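Local structure of beta-hexosaminidase (6JTJ) at residues K61-F75 with E91-D105. The protein probably takes part in peptidoglycan recycling, hydrolysing the terminal beta-1,4-linked N-acetylglucosamine from peptide-linked cell-wall fragments as a family 3 glycoside hydrolase. Sequence-based numbering, arbitrary orientation.
Sequences KQRLLDPAIGGIILF and EIKALRTPELIIAVD. With NAG (2-acetamido-2-deoxy-beta-D-glucopyranose), chain I.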
loop_
_atom_site.group_PDB
_atom_site.type_symbol
_atom_site.label_atom_id
_atom_site.label_comp_id
_atom_site.label_asym_id
_atom_site.label_seq_id
_atom_site.Cartn_x
_atom_site.Cartn_y
_atom_site.Cartn_z
ATOM N N LYS C 61 15.457 -27.178 -4.375
ATOM C CA LYS C 61 16.843 -27.371 -4.825
ATOM C C LYS C 61 16.905 -27.612 -6.325
ATOM O O LYS C 61 17.717 -27.011 -7.026
ATOM C CB LYS C 61 17.506 -28.528 -4.086
ATOM C CG LYS C 61 17.793 -28.220 -2.632
ATOM C CD LYS C 61 18.435 -29.391 -1.914
ATOM C CE LYS C 61 18.636 -29.062 -0.445
ATOM N NZ LYS C 61 19.225 -30.191 0.316
ATOM N N GLN C 62 16.035 -28.480 -6.817
ATOM C CA GLN C 62 16.010 -28.777 -8.239
ATOM C C GLN C 62 15.589 -27.554 -9.023
ATOM O O GLN C 62 16.185 -27.244 -10.048
ATOM C CB GLN C 62 15.090 -29.964 -8.543
ATOM C CG GLN C 62 15.703 -31.292 -8.142
ATOM C CD GLN C 62 14.672 -32.382 -7.948
ATOM O OE1 GLN C 62 14.391 -32.847 -6.821
ATOM N NE2 GLN C 62 14.098 -32.800 -9.058
ATOM N N ARG C 63 14.570 -26.854 -8.538
ATOM C CA ARG C 63 14.135 -25.623 -9.191
ATOM C C ARG C 63 15.266 -24.602 -9.285
ATOM O O ARG C 63 15.475 -24.031 -10.343
ATOM C CB ARG C 63 12.928 -25.024 -8.463
ATOM C CG ARG C 63 12.407 -23.755 -9.103
ATOM C CD ARG C 63 10.932 -23.542 -8.824
ATOM N NE ARG C 63 10.632 -23.887 -7.450
ATOM C CZ ARG C 63 9.795 -24.833 -7.049
ATOM N NH1 ARG C 63 9.095 -25.577 -7.901
ATOM N NH2 ARG C 63 9.648 -25.022 -5.754
ATOM N N LEU C 64 16.018 -24.407 -8.202
ATOM C CA LEU C 64 17.045 -23.364 -8.185
ATOM C C LEU C 64 18.271 -23.719 -9.022
ATOM O O LEU C 64 19.145 -22.872 -9.227
ATOM C CB LEU C 64 17.472 -23.020 -6.752
ATOM C CG LEU C 64 16.429 -22.551 -5.723
ATOM C CD1 LEU C 64 17.066 -21.651 -4.674
ATOM C CD2 LEU C 64 15.195 -21.891 -6.322
ATOM N N LEU C 65 18.349 -24.971 -9.480
ATOM C CA LEU C 65 19.425 -25.391 -10.362
ATOM C C LEU C 65 19.127 -25.042 -11.798
ATOM O O LEU C 65 20.019 -25.091 -12.644
ATOM C CB LEU C 65 19.701 -26.897 -10.213
ATOM C CG LEU C 65 20.485 -27.244 -8.942
ATOM C CD1 LEU C 65 20.393 -28.729 -8.622
ATOM C CD2 LEU C 65 21.936 -26.817 -9.082
ATOM N N ASP C 66 17.880 -24.692 -12.086
ATOM C CA ASP C 66 17.482 -24.398 -13.452
ATOM C C ASP C 66 18.266 -23.196 -13.977
ATOM O O ASP C 66 18.396 -22.193 -13.280
ATOM C CB ASP C 66 15.980 -24.140 -13.498
ATOM C CG ASP C 66 15.416 -24.161 -14.902
ATOM O OD1 ASP C 66 15.839 -23.345 -15.749
ATOM O OD2 ASP C 66 14.514 -24.982 -15.155
ATOM N N PRO C 67 18.818 -23.297 -15.200
ATOM C CA PRO C 67 19.601 -22.169 -15.737
ATOM C C PRO C 67 18.816 -20.848 -15.915
ATOM O O PRO C 67 19.436 -19.801 -16.069
ATOM C CB PRO C 67 20.095 -22.688 -17.108
ATOM C CG PRO C 67 19.259 -23.885 -17.418
ATOM C CD PRO C 67 18.834 -24.462 -16.104
ATOM N N ALA C 68 17.484 -20.909 -15.907
ATOM C CA ALA C 68 16.651 -19.716 -15.972
ATOM C C ALA C 68 16.764 -18.838 -14.714
ATOM O O ALA C 68 16.541 -17.631 -14.770
ATOM C CB ALA C 68 15.198 -20.094 -16.221
ATOM N N ILE C 69 17.151 -19.445 -13.603
ATOM C CA ILE C 69 17.197 -18.752 -12.335
ATOM C C ILE C 69 18.577 -18.168 -12.055
ATOM O O ILE C 69 19.599 -18.824 -12.296
ATOM C CB ILE C 69 16.719 -19.692 -11.228
ATOM C CG1 ILE C 69 15.250 -20.004 -11.501
ATOM C CG2 ILE C 69 16.917 -19.057 -9.856
ATOM C CD1 ILE C 69 14.587 -20.856 -10.453
ATOM N N GLY C 70 18.594 -16.909 -11.606
ATOM C CA GLY C 70 19.839 -16.217 -11.232
ATOM C C GLY C 70 19.900 -15.689 -9.817
ATOM O O GLY C 70 20.974 -15.334 -9.339
ATOM N N GLY C 71 18.760 -15.645 -9.126
ATOM C CA GLY C 71 18.727 -15.151 -7.751
ATOM C C GLY C 71 17.440 -15.487 -7.021
ATOM O O GLY C 71 16.519 -16.055 -7.588
ATOM N N ILE C 72 17.394 -15.098 -5.760
ATOM C CA ILE C 72 16.294 -15.399 -4.859
ATOM C C ILE C 72 15.986 -14.166 -4.011
ATOM O O ILE C 72 16.889 -13.490 -3.526
ATOM C CB ILE C 72 16.692 -16.541 -3.901
ATOM C CG1 ILE C 72 16.830 -17.871 -4.658
ATOM C CG2 ILE C 72 15.718 -16.674 -2.739
ATOM C CD1 ILE C 72 15.566 -18.338 -5.355
ATOM N N ILE C 73 14.701 -13.893 -3.818
ATOM C CA ILE C 73 14.264 -12.864 -2.890
ATOM C C ILE C 73 13.654 -13.565 -1.689
ATOM O O ILE C 73 12.839 -14.473 -1.848
ATOM C CB ILE C 73 13.265 -11.843 -3.517
ATOM C CG1 ILE C 73 12.737 -10.853 -2.476
ATOM C CG2 ILE C 73 12.064 -12.539 -4.140
ATOM C CD1 ILE C 73 11.957 -9.710 -3.104
ATOM N N LEU C 74 14.044 -13.124 -0.498
ATOM C CA LEU C 74 13.507 -13.664 0.737
ATOM C C LEU C 74 12.477 -12.735 1.368
ATOM O O LEU C 74 12.450 -11.527 1.104
ATOM C CB LEU C 74 14.630 -13.919 1.739
ATOM C CG LEU C 74 15.691 -14.934 1.289
ATOM C CD1 LEU C 74 16.812 -15.008 2.305
ATOM C CD2 LEU C 74 15.082 -16.316 1.072
ATOM N N PHE C 75 11.626 -13.333 2.196
ATOM C CA PHE C 75 10.538 -12.644 2.866
ATOM C C PHE C 75 10.513 -13.069 4.325
ATOM O O PHE C 75 11.289 -13.928 4.739
ATOM C CB PHE C 75 9.213 -12.991 2.196
ATOM C CG PHE C 75 9.107 -12.491 0.789
ATOM C CD1 PHE C 75 8.797 -11.174 0.536
ATOM C CD2 PHE C 75 9.342 -13.338 -0.281
ATOM C CE1 PHE C 75 8.695 -10.712 -0.750
ATOM C CE2 PHE C 75 9.254 -12.882 -1.574
ATOM C CZ PHE C 75 8.919 -11.564 -1.809
ATOM N N GLU C 91 23.001 -22.881 2.093
ATOM C CA GLU C 91 22.547 -23.964 1.230
ATOM C C GLU C 91 22.067 -23.460 -0.135
ATOM O O GLU C 91 22.211 -24.155 -1.123
ATOM C CB GLU C 91 21.499 -24.850 1.928
ATOM C CG GLU C 91 20.121 -24.245 2.112
ATOM C CD GLU C 91 19.162 -25.177 2.830
ATOM O OE1 GLU C 91 19.420 -26.387 2.809
ATOM O OE2 GLU C 91 18.153 -24.726 3.427
ATOM N N ILE C 92 21.515 -22.251 -0.198
ATOM C CA ILE C 92 21.191 -21.642 -1.489
ATOM C C ILE C 92 22.458 -21.400 -2.307
ATOM O O ILE C 92 22.489 -21.671 -3.506
ATOM C CB ILE C 92 20.424 -20.303 -1.313
ATOM C CG1 ILE C 92 18.990 -20.585 -0.852
ATOM C CG2 ILE C 92 20.405 -19.500 -2.608
ATOM C CD1 ILE C 92 18.290 -19.396 -0.230
ATOM N N LYS C 93 23.476 -20.857 -1.662
ATOM C CA LYS C 93 24.718 -20.511 -2.338
ATOM C C LYS C 93 25.484 -21.754 -2.791
ATOM O O LYS C 93 26.148 -21.735 -3.825
ATOM C CB LYS C 93 25.603 -19.644 -1.438
ATOM C CG LYS C 93 24.974 -18.304 -1.080
ATOM C CD LYS C 93 25.982 -17.169 -1.026
ATOM C CE LYS C 93 25.296 -15.797 -1.064
ATOM N NZ LYS C 93 24.914 -15.321 -2.440
ATOM N N ALA C 94 25.377 -22.834 -2.019
ATOM C CA ALA C 94 26.098 -24.075 -2.316
ATOM C C ALA C 94 25.632 -24.770 -3.593
ATOM O O ALA C 94 26.350 -25.605 -4.129
ATOM C CB ALA C 94 25.992 -25.032 -1.135
ATOM N N LEU C 95 24.435 -24.446 -4.077
ATOM C CA LEU C 95 23.863 -25.169 -5.205
ATOM C C LEU C 95 24.630 -25.006 -6.504
ATOM O O LEU C 95 24.647 -25.925 -7.322
ATOM C CB LEU C 95 22.411 -24.751 -5.444
ATOM C CG LEU C 95 21.408 -25.144 -4.363
ATOM C CD1 LEU C 95 20.068 -24.503 -4.694
ATOM C CD2 LEU C 95 21.266 -26.657 -4.228
ATOM N N ARG C 96 25.239 -23.844 -6.712
ATOM C CA ARG C 96 25.821 -23.529 -8.009
ATOM C C ARG C 96 26.726 -22.333 -7.929
ATOM O O ARG C 96 26.777 -21.655 -6.914
ATOM C CB ARG C 96 24.722 -23.278 -9.052
ATOM C CG ARG C 96 23.697 -22.226 -8.627
ATOM C CD ARG C 96 22.429 -22.235 -9.477
ATOM N NE ARG C 96 22.582 -21.480 -10.715
ATOM C CZ ARG C 96 21.618 -21.320 -11.616
ATOM N NH1 ARG C 96 20.412 -21.868 -11.423
ATOM N NH2 ARG C 96 21.859 -20.621 -12.728
ATOM N N THR C 97 27.465 -22.119 -9.009
ATOM C CA THR C 97 28.395 -21.007 -9.156
ATOM C C THR C 97 28.246 -20.430 -10.560
ATOM O O THR C 97 28.022 -21.181 -11.496
ATOM C CB THR C 97 29.850 -21.495 -9.010
ATOM O OG1 THR C 97 29.954 -22.251 -7.808
ATOM C CG2 THR C 97 30.837 -20.324 -8.956
ATOM N N PRO C 98 28.320 -19.094 -10.711
ATOM C CA PRO C 98 28.322 -18.076 -9.659
ATOM C C PRO C 98 27.118 -18.242 -8.726
ATOM O O PRO C 98 26.037 -18.661 -9.164
ATOM C CB PRO C 98 28.230 -16.769 -10.438
ATOM C CG PRO C 98 28.818 -17.082 -11.768
ATOM C CD PRO C 98 28.393 -18.492 -12.053
ATOM N N GLU C 99 27.325 -17.950 -7.452
ATOM C CA GLU C 99 26.323 -18.215 -6.447
ATOM C C GLU C 99 25.096 -17.352 -6.710
ATOM O O GLU C 99 25.205 -16.194 -7.125
ATOM C CB GLU C 99 26.888 -17.965 -5.058
ATOM C CG GLU C 99 28.080 -18.870 -4.738
ATOM C CD GLU C 99 28.690 -18.616 -3.372
ATOM O OE1 GLU C 99 28.625 -17.472 -2.898
ATOM O OE2 GLU C 99 29.263 -19.554 -2.774
ATOM N N LEU C 100 23.926 -17.956 -6.531
ATOM C CA LEU C 100 22.669 -17.240 -6.683
ATOM C C LEU C 100 22.690 -15.990 -5.799
ATOM O O LEU C 100 23.058 -16.067 -4.638
ATOM C CB LEU C 100 21.485 -18.137 -6.300
ATOM C CG LEU C 100 21.174 -19.320 -7.230
ATOM C CD1 LEU C 100 20.062 -20.170 -6.633
ATOM C CD2 LEU C 100 20.798 -18.875 -8.634
ATOM N N ILE C 101 22.312 -14.851 -6.378
ATOM C CA ILE C 101 22.213 -13.590 -5.650
ATOM C C ILE C 101 20.965 -13.622 -4.763
ATOM O O ILE C 101 19.902 -14.040 -5.191
ATOM C CB ILE C 101 22.138 -12.393 -6.628
ATOM C CG1 ILE C 101 23.479 -12.206 -7.339
ATOM C CG2 ILE C 101 21.736 -11.113 -5.913
ATOM C CD1 ILE C 101 24.626 -11.760 -6.463
ATOM N N ILE C 102 21.114 -13.209 -3.516
ATOM C CA ILE C 102 20.024 -13.246 -2.552
ATOM C C ILE C 102 19.685 -11.823 -2.103
ATOM O O ILE C 102 20.563 -11.072 -1.653
ATOM C CB ILE C 102 20.399 -14.105 -1.317
ATOM C CG1 ILE C 102 20.827 -15.515 -1.765
ATOM C CG2 ILE C 102 19.232 -14.174 -0.344
ATOM C CD1 ILE C 102 21.271 -16.428 -0.636
ATOM N N ALA C 103 18.416 -11.463 -2.219
ATOM C CA ALA C 103 17.954 -10.130 -1.847
ATOM C C ALA C 103 16.798 -10.168 -0.866
ATOM O O ALA C 103 16.174 -11.209 -0.652
ATOM C CB ALA C 103 17.553 -9.350 -3.086
ATOM N N VAL C 104 16.560 -9.017 -0.240
ATOM C CA VAL C 104 15.451 -8.827 0.702
ATOM C C VAL C 104 15.046 -7.345 0.726
ATOM O O VAL C 104 15.832 -6.470 0.362
ATOM C CB VAL C 104 15.845 -9.290 2.120
ATOM C CG1 VAL C 104 16.850 -8.331 2.750
ATOM C CG2 VAL C 104 14.628 -9.448 3.014
ATOM N N ASP C 105 13.805 -7.087 1.109
ATOM C CA ASP C 105 13.300 -5.738 1.327
ATOM C C ASP C 105 13.547 -5.294 2.773
ATOM O O ASP C 105 12.692 -5.499 3.642
ATOM C CB ASP C 105 11.790 -5.671 1.020
ATOM C CG ASP C 105 11.463 -5.947 -0.442
ATOM O OD1 ASP C 105 11.963 -5.192 -1.297
ATOM O OD2 ASP C 105 10.678 -6.879 -0.735
HETATM C C1 NAG I . 6.776 -4.188 -4.733
HETATM C C2 NAG I . 7.109 -3.035 -3.775
HETATM C C3 NAG I . 8.599 -2.790 -3.747
HETATM C C4 NAG I . 9.361 -4.088 -3.490
HETATM C C5 NAG I . 9.048 -5.127 -4.548
HETATM C C6 NAG I . 9.661 -6.483 -4.188
HETATM C C7 NAG I . 5.835 -0.920 -3.368
HETATM C C8 NAG I . 5.763 -1.306 -1.951
HETATM N N2 NAG I . 6.474 -1.796 -4.152
HETATM O O1 NAG I . 5.518 -4.751 -4.410
HETATM O O3 NAG I . 8.878 -1.820 -2.762
HETATM O O4 NAG I . 10.748 -3.872 -3.422
HETATM O O5 NAG I . 7.648 -5.302 -4.616
HETATM O O6 NAG I . 9.133 -7.035 -2.992
HETATM O O7 NAG I . 5.294 0.126 -3.767
HETATM O O HOH W 1 11.624 -8.801 1.019
#
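Arg96 reaches from the loop after helix 82-94 into the turn between helix 58-64 and strand 69-74, and shows how one guanidinium can tie up a chain reversal. Its NH1 donates to Leu64 O at 2.7 Å and to Asp66 O at 2.8 Å, both acceptors lying close to the guanidinium plane. A bend at chi3 (-83°) turns the group into this position. Asp66 O is gripped twice, since Ile69 N closes the type I turn from the opposite face of its carbonyl. Asp66 OD1 accepts from Ala68 N in an Asx turn, while OD2 is salt-bridged to Arg335.

Leu100 CD2 covers one face of the guanidinium, 3.7 Å above its plane and offset toward the rim, and also packs on the backbone of Gly70. The other branch, CD1, meets Leu64 CB, which Leu95 CD1 touches at 3.6 Å. Ile92 and Ile72 border this cluster, and farther along the strands the side chains of Leu74 and Ile102 meet at an angle, CD1 of Leu74 3.7 Å from CG2 of Ile102.

Strands 69-74 and 101-104 run parallel, joined by bonds from Ile101 N to Gly70 O, Ile72 N to Ile101 O, Ala103 N to Ile72 O and Leu74 N to Ala103 O. Beyond them, one water links Leu74 O with the backbone N and OD2 of Asp105. That carboxylate accepts hydrogen bonds from two hydroxyls of the bound N-acetylglucosamine, O4 to OD1 at 2.8 Å and O6 to OD2 at 2.7 Å; Arg113 salt-bridges OD2. Ile73 CD1 approaches O6 from strand 69-74. Strand 69-74, helix 82-94 and strand 101-108 form a beta-alpha-beta crossover of the family 3 barrel domain, whose C-terminal strand ends carry the N-acetylglucosamine site.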